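Local coordinates for exported protein (Bacteroides fragilis, PDB 4JX0) that is of unknown function but binds magnesium and joins a BT_3987-like N-terminal domain to a probable F5/F8 type C (discoidin-like) beta-sandwich domain, at residues Y227-F241 with Y285-F299. Numbering follows the deposited sequence.
Sequences YLTIILPEKQSLKGF and YISFKKPVECTKVRF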
ATOM      1  N   TYR A 227      15.185   3.680 -10.347  1.00 34.50           N
ATOM      2  CA  TYR A 227      15.239   4.925  -9.586  1.00 32.94           C
ATOM      3  C   TYR A 227      16.187   5.925 -10.245  1.00 35.83           C
ATOM      4  O   TYR A 227      16.996   5.561 -11.106  1.00 34.97           O
ATOM      5  CB  TYR A 227      15.689   4.655  -8.132  1.00 34.07           C
ATOM      6  CG  TYR A 227      17.080   4.055  -8.021  1.00 36.43           C
ATOM      7  CD1 TYR A 227      18.211   4.864  -7.989  1.00 38.61           C
ATOM      8  CD2 TYR A 227      17.263   2.679  -7.973  1.00 37.61           C
ATOM      9  CE1 TYR A 227      19.492   4.316  -7.904  1.00 40.90           C
ATOM     10  CE2 TYR A 227      18.536   2.121  -7.872  1.00 39.44           C
ATOM     11  CZ  TYR A 227      19.651   2.943  -7.850  1.00 48.68           C
ATOM     12  OH  TYR A 227      20.927   2.423  -7.765  1.00 51.19           O
ATOM     13  N   LEU A 228      16.103   7.182  -9.791  1.00 31.44           N
ATOM     14  CA  LEU A 228      16.970   8.273 -10.222  1.00 29.98           C
ATOM     15  C   LEU A 228      17.426   9.028  -8.991  1.00 33.08           C
ATOM     16  O   LEU A 228      16.575   9.606  -8.311  1.00 31.93           O
ATOM     17  CB  LEU A 228      16.217   9.198 -11.184  1.00 28.89           C
ATOM     18  CG  LEU A 228      16.911  10.504 -11.591  1.00 31.73           C
ATOM     19  CD1 LEU A 228      18.242  10.239 -12.291  1.00 31.16           C
ATOM     20  CD2 LEU A 228      16.005  11.332 -12.462  1.00 32.76           C
ATOM     21  N   THR A 229      18.742   9.021  -8.692  1.00 29.90           N
ATOM     22  CA  THR A 229      19.288   9.715  -7.526  1.00 30.05           C
ATOM     23  C   THR A 229      19.933  11.023  -7.940  1.00 34.88           C
ATOM     24  O   THR A 229      20.704  11.051  -8.889  1.00 34.60           O
ATOM     25  CB  THR A 229      20.300   8.848  -6.770  1.00 38.71           C
ATOM     26  OG1 THR A 229      19.787   7.533  -6.630  1.00 39.27           O
ATOM     27  CG2 THR A 229      20.612   9.389  -5.384  1.00 38.71           C
ATOM     28  N   ILE A 230      19.620  12.098  -7.211  1.00 32.45           N
ATOM     29  CA  ILE A 230      20.177  13.440  -7.388  1.00 32.66           C
ATOM     30  C   ILE A 230      21.192  13.585  -6.284  1.00 38.35           C
ATOM     31  O   ILE A 230      20.811  13.452  -5.124  1.00 38.57           O
ATOM     32  CB  ILE A 230      19.063  14.538  -7.311  1.00 35.15           C
ATOM     33  CG1 ILE A 230      18.297  14.664  -8.641  1.00 35.68           C
ATOM     34  CG2 ILE A 230      19.645  15.902  -6.910  1.00 34.38           C
ATOM     35  CD1 ILE A 230      17.612  13.440  -9.087  1.00 44.59           C
ATOM     36  N   ILE A 231      22.464  13.849  -6.612  1.00 35.45           N
ATOM     37  CA  ILE A 231      23.511  13.989  -5.603  1.00 35.70           C
ATOM     38  C   ILE A 231      24.012  15.424  -5.619  1.00 40.33           C
ATOM     39  O   ILE A 231      24.551  15.868  -6.630  1.00 39.06           O
ATOM     40  CB  ILE A 231      24.650  12.968  -5.854  1.00 39.15           C
ATOM     41  CG1 ILE A 231      24.104  11.519  -5.896  1.00 39.19           C
ATOM     42  CG2 ILE A 231      25.733  13.088  -4.778  1.00 40.44           C
ATOM     43  CD1 ILE A 231      24.862  10.622  -6.738  1.00 43.62           C
ATOM     44  N   LEU A 232      23.844  16.141  -4.493  1.00 38.97           N
ATOM     45  CA  LEU A 232      24.296  17.526  -4.354  1.00 39.57           C
ATOM     46  C   LEU A 232      25.761  17.557  -3.905  1.00 46.67           C
ATOM     47  O   LEU A 232      26.204  16.607  -3.254  1.00 47.19           O
ATOM     48  CB  LEU A 232      23.437  18.280  -3.328  1.00 39.16           C
ATOM     49  CG  LEU A 232      21.926  18.198  -3.506  1.00 42.44           C
ATOM     50  CD1 LEU A 232      21.219  18.957  -2.412  1.00 42.69           C
ATOM     51  CD2 LEU A 232      21.499  18.727  -4.867  1.00 43.28           C
ATOM     52  N   PRO A 233      26.525  18.635  -4.191  1.00 44.35           N
ATOM     53  CA  PRO A 233      27.931  18.686  -3.730  1.00 45.61           C
ATOM     54  C   PRO A 233      28.075  18.721  -2.203  1.00 52.83           C
ATOM     55  O   PRO A 233      29.011  18.122  -1.660  1.00 53.50           O
ATOM     56  CB  PRO A 233      28.470  19.979  -4.351  1.00 46.90           C
ATOM     57  CG  PRO A 233      27.471  20.393  -5.343  1.00 50.27           C
ATOM     58  CD  PRO A 233      26.162  19.857  -4.933  1.00 45.24           C
ATOM     59  N   GLU A 234      27.165  19.449  -1.517  1.00 50.02           N
ATOM     60  CA  GLU A 234      27.138  19.545  -0.055  1.00 50.62           C
ATOM     61  C   GLU A 234      25.697  19.677   0.442  1.00 53.11           C
ATOM     62  O   GLU A 234      24.776  19.864  -0.355  1.00 52.47           O
ATOM     63  CB  GLU A 234      28.001  20.726   0.454  1.00 52.77           C
ATOM     64  CG  GLU A 234      27.562  22.126   0.034  1.00 65.83           C
ATOM     65  CD  GLU A 234      27.921  22.533  -1.381  1.00101.06           C
ATOM     66  OE1 GLU A 234      29.133  22.574  -1.696  1.00109.73           O
ATOM     67  OE2 GLU A 234      26.997  22.850  -2.166  1.00 97.29           O
ATOM     68  N   LYS A 235      25.516  19.563   1.757  1.00 48.62           N
ATOM     69  CA  LYS A 235      24.228  19.732   2.433  1.00 47.39           C
ATOM     70  C   LYS A 235      23.643  21.098   2.081  1.00 50.07           C
ATOM     71  O   LYS A 235      24.362  22.091   2.178  1.00 50.03           O
ATOM     72  CB  LYS A 235      24.446  19.625   3.961  1.00 50.44           C
ATOM     73  CG  LYS A 235      23.249  19.974   4.845  1.00 62.54           C
ATOM     74  CD  LYS A 235      23.554  19.729   6.326  1.00 74.82           C
ATOM     75  CE  LYS A 235      24.464  20.772   6.940  1.00 86.39           C
ATOM     76  NZ  LYS A 235      24.529  20.644   8.420  1.00 96.29           N
ATOM     77  N   GLN A 236      22.368  21.159   1.671  1.00 45.60           N
ATOM     78  CA  GLN A 236      21.731  22.441   1.365  1.00 44.90           C
ATOM     79  C   GLN A 236      20.216  22.313   1.355  1.00 47.15           C
ATOM     80  O   GLN A 236      19.679  21.265   1.012  1.00 45.92           O
ATOM     81  CB  GLN A 236      22.234  23.044   0.041  1.00 45.87           C
ATOM     82  CG  GLN A 236      22.142  22.131  -1.166  1.00 58.93           C
ATOM     83  CD  GLN A 236      23.010  22.650  -2.282  1.00 73.73           C
ATOM     84  OE1 GLN A 236      22.543  23.319  -3.205  1.00 69.64           O
ATOM     85  NE2 GLN A 236      24.303  22.384  -2.205  1.00 64.92           N
ATOM     86  N   SER A 237      19.536  23.393   1.756  1.00 43.58           N
ATOM     87  CA  SER A 237      18.081  23.451   1.862  1.00 42.15           C
ATOM     88  C   SER A 237      17.434  23.628   0.484  1.00 42.84           C
ATOM     89  O   SER A 237      17.592  24.685  -0.126  1.00 43.27           O
ATOM     90  CB  SER A 237      17.677  24.591   2.792  1.00 46.36           C
ATOM     91  OG  SER A 237      16.271  24.646   2.957  1.00 59.83           O
ATOM     92  N   LEU A 238      16.695  22.597   0.006  1.00 36.11           N
ATOM     93  CA  LEU A 238      16.024  22.620  -1.297  1.00 34.35           C
ATOM     94  C   LEU A 238      14.521  22.858  -1.189  1.00 36.24           C
ATOM     95  O   LEU A 238      13.859  22.290  -0.321  1.00 36.54           O
ATOM     96  CB  LEU A 238      16.242  21.300  -2.045  1.00 33.82           C
ATOM     97  CG  LEU A 238      17.668  20.935  -2.424  1.00 38.52           C
ATOM     98  CD1 LEU A 238      17.673  19.689  -3.242  1.00 38.41           C
ATOM     99  CD2 LEU A 238      18.348  22.046  -3.208  1.00 42.02           C
ATOM    100  N   LYS A 239      13.992  23.654  -2.136  1.00 29.51           N
ATOM    101  CA  LYS A 239      12.583  24.002  -2.241  1.00 28.01           C
ATOM    102  C   LYS A 239      11.813  22.977  -3.088  1.00 31.22           C
ATOM    103  O   LYS A 239      10.616  22.790  -2.862  1.00 31.24           O
ATOM    104  CB  LYS A 239      12.430  25.406  -2.850  1.00 29.42           C
ATOM    105  CG  LYS A 239      12.977  26.526  -1.958  1.00 33.43           C
ATOM    106  CD  LYS A 239      12.680  27.904  -2.534  1.00 42.50           C
ATOM    107  CE  LYS A 239      12.920  29.014  -1.541  1.00 61.05           C
ATOM    108  NZ  LYS A 239      13.159  30.326  -2.209  1.00 76.22           N
ATOM    109  N   GLY A 240      12.488  22.359  -4.064  1.00 26.15           N
ATOM    110  CA  GLY A 240      11.895  21.365  -4.952  1.00 24.81           C
ATOM    111  C   GLY A 240      12.686  21.122  -6.223  1.00 28.47           C
ATOM    112  O   GLY A 240      13.864  21.476  -6.298  1.00 27.09           O
ATOM    113  N   PHE A 241      12.034  20.513  -7.244  1.00 25.84           N
ATOM    114  CA  PHE A 241      12.658  20.196  -8.532  1.00 25.35           C
ATOM    115  C   PHE A 241      11.743  20.419  -9.715  1.00 30.70           C
ATOM    116  O   PHE A 241      10.528  20.349  -9.574  1.00 32.22           O
ATOM    117  CB  PHE A 241      13.086  18.721  -8.567  1.00 27.16           C
ATOM    118  CG  PHE A 241      14.081  18.334  -7.502  1.00 29.26           C
ATOM    119  CD1 PHE A 241      13.656  17.928  -6.245  1.00 32.16           C
ATOM    120  CD2 PHE A 241      15.442  18.429  -7.737  1.00 31.52           C
ATOM    121  CE1 PHE A 241      14.575  17.601  -5.254  1.00 33.28           C
ATOM    122  CE2 PHE A 241      16.358  18.119  -6.736  1.00 34.48           C
ATOM    123  CZ  PHE A 241      15.921  17.697  -5.506  1.00 32.62           C
ATOM    124  N   TYR A 285       6.748  19.900 -11.814  1.00 23.34           N
ATOM    125  CA  TYR A 285       7.319  20.667 -10.703  1.00 22.00           C
ATOM    126  C   TYR A 285       7.017  19.933  -9.422  1.00 26.82           C
ATOM    127  O   TYR A 285       5.848  19.863  -9.028  1.00 27.20           O
ATOM    128  CB  TYR A 285       6.758  22.098 -10.646  1.00 22.42           C
ATOM    129  CG  TYR A 285       7.301  23.014 -11.717  1.00 23.13           C
ATOM    130  CD1 TYR A 285       8.570  23.573 -11.605  1.00 24.81           C
ATOM    131  CD2 TYR A 285       6.531  23.365 -12.818  1.00 23.76           C
ATOM    132  CE1 TYR A 285       9.064  24.453 -12.569  1.00 25.55           C
ATOM    133  CE2 TYR A 285       7.008  24.250 -13.784  1.00 24.59           C
ATOM    134  CZ  TYR A 285       8.272  24.793 -13.655  1.00 33.44           C
ATOM    135  OH  TYR A 285       8.745  25.590 -14.664  1.00 37.77           O
ATOM    136  N   ILE A 286       8.046  19.335  -8.796  1.00 22.91           N
ATOM    137  CA  ILE A 286       7.905  18.597  -7.535  1.00 22.34           C
ATOM    138  C   ILE A 286       8.350  19.547  -6.440  1.00 28.93           C
ATOM    139  O   ILE A 286       9.505  19.961  -6.476  1.00 30.55           O
ATOM    140  CB  ILE A 286       8.740  17.291  -7.576  1.00 24.07           C
ATOM    141  CG1 ILE A 286       8.395  16.476  -8.848  1.00 23.59           C
ATOM    142  CG2 ILE A 286       8.521  16.474  -6.294  1.00 23.58           C
ATOM    143  CD1 ILE A 286       9.183  15.292  -9.068  1.00 28.48           C
ATOM    144  N   SER A 287       7.453  19.946  -5.513  1.00 25.18           N
ATOM    145  CA  SER A 287       7.787  20.921  -4.466  1.00 25.97           C
ATOM    146  C   SER A 287       7.677  20.363  -3.074  1.00 32.79           C
ATOM    147  O   SER A 287       6.718  19.666  -2.765  1.00 32.85           O
ATOM    148  CB  SER A 287       6.863  22.132  -4.551  1.00 29.96           C
ATOM    149  OG  SER A 287       7.028  22.863  -5.751  1.00 44.41           O
ATOM    150  N   PHE A 288       8.625  20.742  -2.205  1.00 31.19           N
ATOM    151  CA  PHE A 288       8.585  20.394  -0.796  1.00 31.62           C
ATOM    152  C   PHE A 288       7.697  21.412  -0.082  1.00 35.89           C
ATOM    153  O   PHE A 288       7.926  22.619  -0.235  1.00 35.81           O
ATOM    154  CB  PHE A 288       9.995  20.389  -0.177  1.00 34.04           C
ATOM    155  CG  PHE A 288      10.882  19.250  -0.621  1.00 35.67           C
ATOM    156  CD1 PHE A 288      10.610  17.947  -0.235  1.00 39.30           C
ATOM    157  CD2 PHE A 288      12.049  19.492  -1.325  1.00 37.99           C
ATOM    158  CE1 PHE A 288      11.447  16.897  -0.612  1.00 39.99           C
ATOM    159  CE2 PHE A 288      12.887  18.440  -1.701  1.00 41.01           C
ATOM    160  CZ  PHE A 288      12.582  17.150  -1.340  1.00 39.13           C
ATOM    161  N   LYS A 289       6.688  20.950   0.685  1.00 31.91           N
ATOM    162  CA  LYS A 289       5.797  21.841   1.446  1.00 31.91           C
ATOM    163  C   LYS A 289       6.612  22.677   2.428  1.00 37.88           C
ATOM    164  O   LYS A 289       6.392  23.882   2.559  1.00 38.95           O
ATOM    165  CB  LYS A 289       4.714  21.046   2.179  1.00 33.69           C
ATOM    166  CG  LYS A 289       3.648  20.511   1.239  1.00 36.03           C
ATOM    167  CD  LYS A 289       2.711  19.536   1.915  1.00 36.28           C
ATOM    168  CE  LYS A 289       1.461  19.345   1.095  1.00 47.40           C
ATOM    169  NZ  LYS A 289       0.645  18.212   1.566  1.00 54.68           N
ATOM    170  N   LYS A 290       7.587  22.029   3.075  1.00 34.41           N
ATOM    171  CA  LYS A 290       8.559  22.637   3.970  1.00 34.13           C
ATOM    172  C   LYS A 290       9.936  22.370   3.375  1.00 37.65           C
ATOM    173  O   LYS A 290      10.279  21.195   3.258  1.00 35.64           O
ATOM    174  CB  LYS A 290       8.425  22.018   5.377  1.00 36.40           C
ATOM    175  CG  LYS A 290       9.387  22.603   6.398  1.00 54.18           C
ATOM    176  CD  LYS A 290       9.062  22.171   7.816  1.00 65.38           C
ATOM    177  CE  LYS A 290       9.940  22.885   8.817  1.00 83.31           C
ATOM    178  NZ  LYS A 290       9.558  22.574  10.222  1.00 97.69           N
ATOM    179  N   PRO A 291      10.752  23.388   2.986  1.00 36.07           N
ATOM    180  CA  PRO A 291      12.101  23.088   2.439  1.00 35.56           C
ATOM    181  C   PRO A 291      12.918  22.175   3.364  1.00 40.26           C
ATOM    182  O   PRO A 291      12.786  22.264   4.592  1.00 40.21           O
ATOM    183  CB  PRO A 291      12.746  24.465   2.298  1.00 37.30           C
ATOM    184  CG  PRO A 291      11.610  25.412   2.198  1.00 41.92           C
ATOM    185  CD  PRO A 291      10.504  24.842   3.033  1.00 37.94           C
ATOM    186  N   VAL A 292      13.734  21.282   2.776  1.00 36.46           N
ATOM    187  CA  VAL A 292      14.474  20.270   3.534  1.00 36.49           C
ATOM    188  C   VAL A 292      15.978  20.308   3.245  1.00 41.51           C
ATOM    189  O   VAL A 292      16.387  20.336   2.084  1.00 40.52           O
ATOM    190  CB  VAL A 292      13.892  18.844   3.266  1.00 39.02           C
ATOM    191  CG1 VAL A 292      13.707  18.553   1.781  1.00 37.77           C
ATOM    192  CG2 VAL A 292      14.739  17.756   3.922  1.00 39.18           C
ATOM    193  N   GLU A 293      16.797  20.245   4.318  1.00 39.80           N
ATOM    194  CA  GLU A 293      18.257  20.153   4.195  1.00 40.56           C
ATOM    195  C   GLU A 293      18.591  18.715   3.848  1.00 43.26           C
ATOM    196  O   GLU A 293      18.197  17.807   4.584  1.00 42.18           O
ATOM    197  CB  GLU A 293      19.000  20.585   5.481  1.00 43.29           C
ATOM    198  CG  GLU A 293      19.507  22.016   5.460  1.00 58.93           C
ATOM    199  CD  GLU A 293      20.740  22.259   6.309  1.00 91.44           C
ATOM    200  OE1 GLU A 293      20.852  21.640   7.393  1.00 90.21           O
ATOM    201  OE2 GLU A 293      21.594  23.071   5.887  1.00 90.16           O
ATOM    202  N   CYS A 294      19.283  18.500   2.724  1.00 38.91           N
ATOM    203  CA  CYS A 294      19.609  17.151   2.281  1.00 38.00           C
ATOM    204  C   CYS A 294      20.888  17.123   1.456  1.00 41.10           C
ATOM    205  O   CYS A 294      21.340  18.146   0.939  1.00 40.05           O
ATOM    206  CB  CYS A 294      18.438  16.570   1.495  1.00 37.26           C
ATOM    207  SG  CYS A 294      17.943  17.541   0.043  1.00 39.98           S
ATOM    208  N   THR A 295      21.455  15.917   1.355  1.00 38.02           N
ATOM    209  CA  THR A 295      22.661  15.620   0.589  1.00 38.27           C
ATOM    210  C   THR A 295      22.280  14.991  -0.751  1.00 40.31           C
ATOM    211  O   THR A 295      22.924  15.277  -1.762  1.00 40.55           O
ATOM    212  CB  THR A 295      23.572  14.706   1.407  1.00 50.77           C
ATOM    213  OG1 THR A 295      22.819  13.584   1.881  1.00 53.88           O
ATOM    214  CG2 THR A 295      24.186  15.427   2.583  1.00 50.51           C
ATOM    215  N   LYS A 296      21.249  14.120  -0.750  1.00 34.44           N
ATOM    216  CA  LYS A 296      20.738  13.450  -1.942  1.00 32.24           C
ATOM    217  C   LYS A 296      19.209  13.346  -1.915  1.00 33.81           C
ATOM    218  O   LYS A 296      18.602  13.340  -0.845  1.00 33.12           O
ATOM    219  CB  LYS A 296      21.307  12.022  -2.065  1.00 34.34           C
ATOM    220  CG  LYS A 296      22.808  11.881  -2.001  1.00 42.16           C
ATOM    221  CD  LYS A 296      23.200  10.413  -2.121  1.00 50.19           C
ATOM    222  CE  LYS A 296      24.670  10.178  -1.877  1.00 64.17           C
ATOM    223  NZ  LYS A 296      24.947   8.753  -1.562  1.00 78.88           N
ATOM    224  N   VAL A 297      18.604  13.197  -3.100  1.00 29.14           N
ATOM    225  CA  VAL A 297      17.159  12.985  -3.284  1.00 27.82           C
ATOM    226  C   VAL A 297      17.021  11.867  -4.320  1.00 32.51           C
ATOM    227  O   VAL A 297      17.724  11.900  -5.327  1.00 32.70           O
ATOM    228  CB  VAL A 297      16.406  14.276  -3.702  1.00 29.92           C
ATOM    229  CG1 VAL A 297      14.924  13.997  -3.940  1.00 28.82           C
ATOM    230  CG2 VAL A 297      16.584  15.364  -2.653  1.00 30.01           C
ATOM    231  N   ARG A 298      16.158  10.871  -4.069  1.00 28.74           N
ATOM    232  CA  ARG A 298      15.976   9.720  -4.954  1.00 28.70           C
ATOM    233  C   ARG A 298      14.509   9.545  -5.312  1.00 33.18           C
ATOM    234  O   ARG A 298      13.662   9.393  -4.429  1.00 33.66           O
ATOM    235  CB  ARG A 298      16.527   8.434  -4.291  1.00 29.63           C
ATOM    236  CG  ARG A 298      16.409   7.152  -5.123  1.00 38.92           C
ATOM    237  CD  ARG A 298      16.994   5.963  -4.388  1.00 56.62           C
ATOM    238  NE  ARG A 298      18.454   6.051  -4.308  1.00 80.74           N
ATOM    239  CZ  ARG A 298      19.241   5.184  -3.674  1.00100.55           C
ATOM    240  NH1 ARG A 298      18.718   4.134  -3.044  1.00 93.24           N
ATOM    241  NH2 ARG A 298      20.560   5.360  -3.664  1.00 83.89           N
ATOM    242  N   PHE A 299      14.218   9.513  -6.612  1.00 28.48           N
ATOM    243  CA  PHE A 299      12.866   9.333  -7.121  1.00 26.80           C
ATOM    244  C   PHE A 299      12.660   7.861  -7.408  1.00 31.84           C
ATOM    245  O   PHE A 299      13.475   7.274  -8.120  1.00 32.33           O
ATOM    246  CB  PHE A 299      12.659  10.173  -8.382  1.00 27.26           C
ATOM    247  CG  PHE A 299      12.821  11.648  -8.117  1.00 27.53           C
ATOM    248  CD1 PHE A 299      11.826  12.365  -7.469  1.00 29.54           C
ATOM    249  CD2 PHE A 299      13.959  12.325  -8.527  1.00 28.86           C
ATOM    250  CE1 PHE A 299      11.971  13.727  -7.231  1.00 30.05           C
ATOM    251  CE2 PHE A 299      14.107  13.685  -8.271  1.00 31.21           C
ATOM    252  CZ  PHE A 299      13.117  14.375  -7.620  1.00 28.85           C
TER
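F241 and F299 meet edge to face in the core between two sheets. The CZ edge of F299 points at the face of F241, with the ring planes 86° apart and the centroids 5.6 Å apart. V297 and F241 approach from opposite directions, and V297 CG2 lies at the edge of the F241 ring, 3.7 Å from F241 CZ. I230 CD1 sits at the edge of the F299 ring, 3.6 Å from CE2. L238 CD1 adds to this core against C294 SG.

On the other face of strand 227-232, R298 lies across Y227 and T229. Its CG is anti to the backbone N (chi1 -179°), and the chain then bends at chi3. The guanidinium thus comes over the Y227 ring as a cation-pi pair, CZ 4.7 Å from the ring centroid. The two planes are 31° apart. R298 NE also donates to T229 OG1 at 3.1 Å, the hydroxyl lying somewhat out of the guanidinium plane. W269 is a second aromatic partner of R298. K235 and E293 make a long salt bridge on the exposed side, NZ to OE1 3.9 Å.

Each segment bends out of one sheet into the other, at 233-234 in the first and at 295 in the second. Strand 227-232 runs antiparallel to 296-299, and 235-241 to 285-288 and 291-294. This is consistent with the beta sandwich of an F5/F8 type C domain. In one sheet, strand 196-199 flanks 227-232, while 255-263 flanks 296-304; the side chains of V297 and F299 rest on V260 and C258 of strand 255-263. In the other, strand 312-319 pairs with the far side of 235-244.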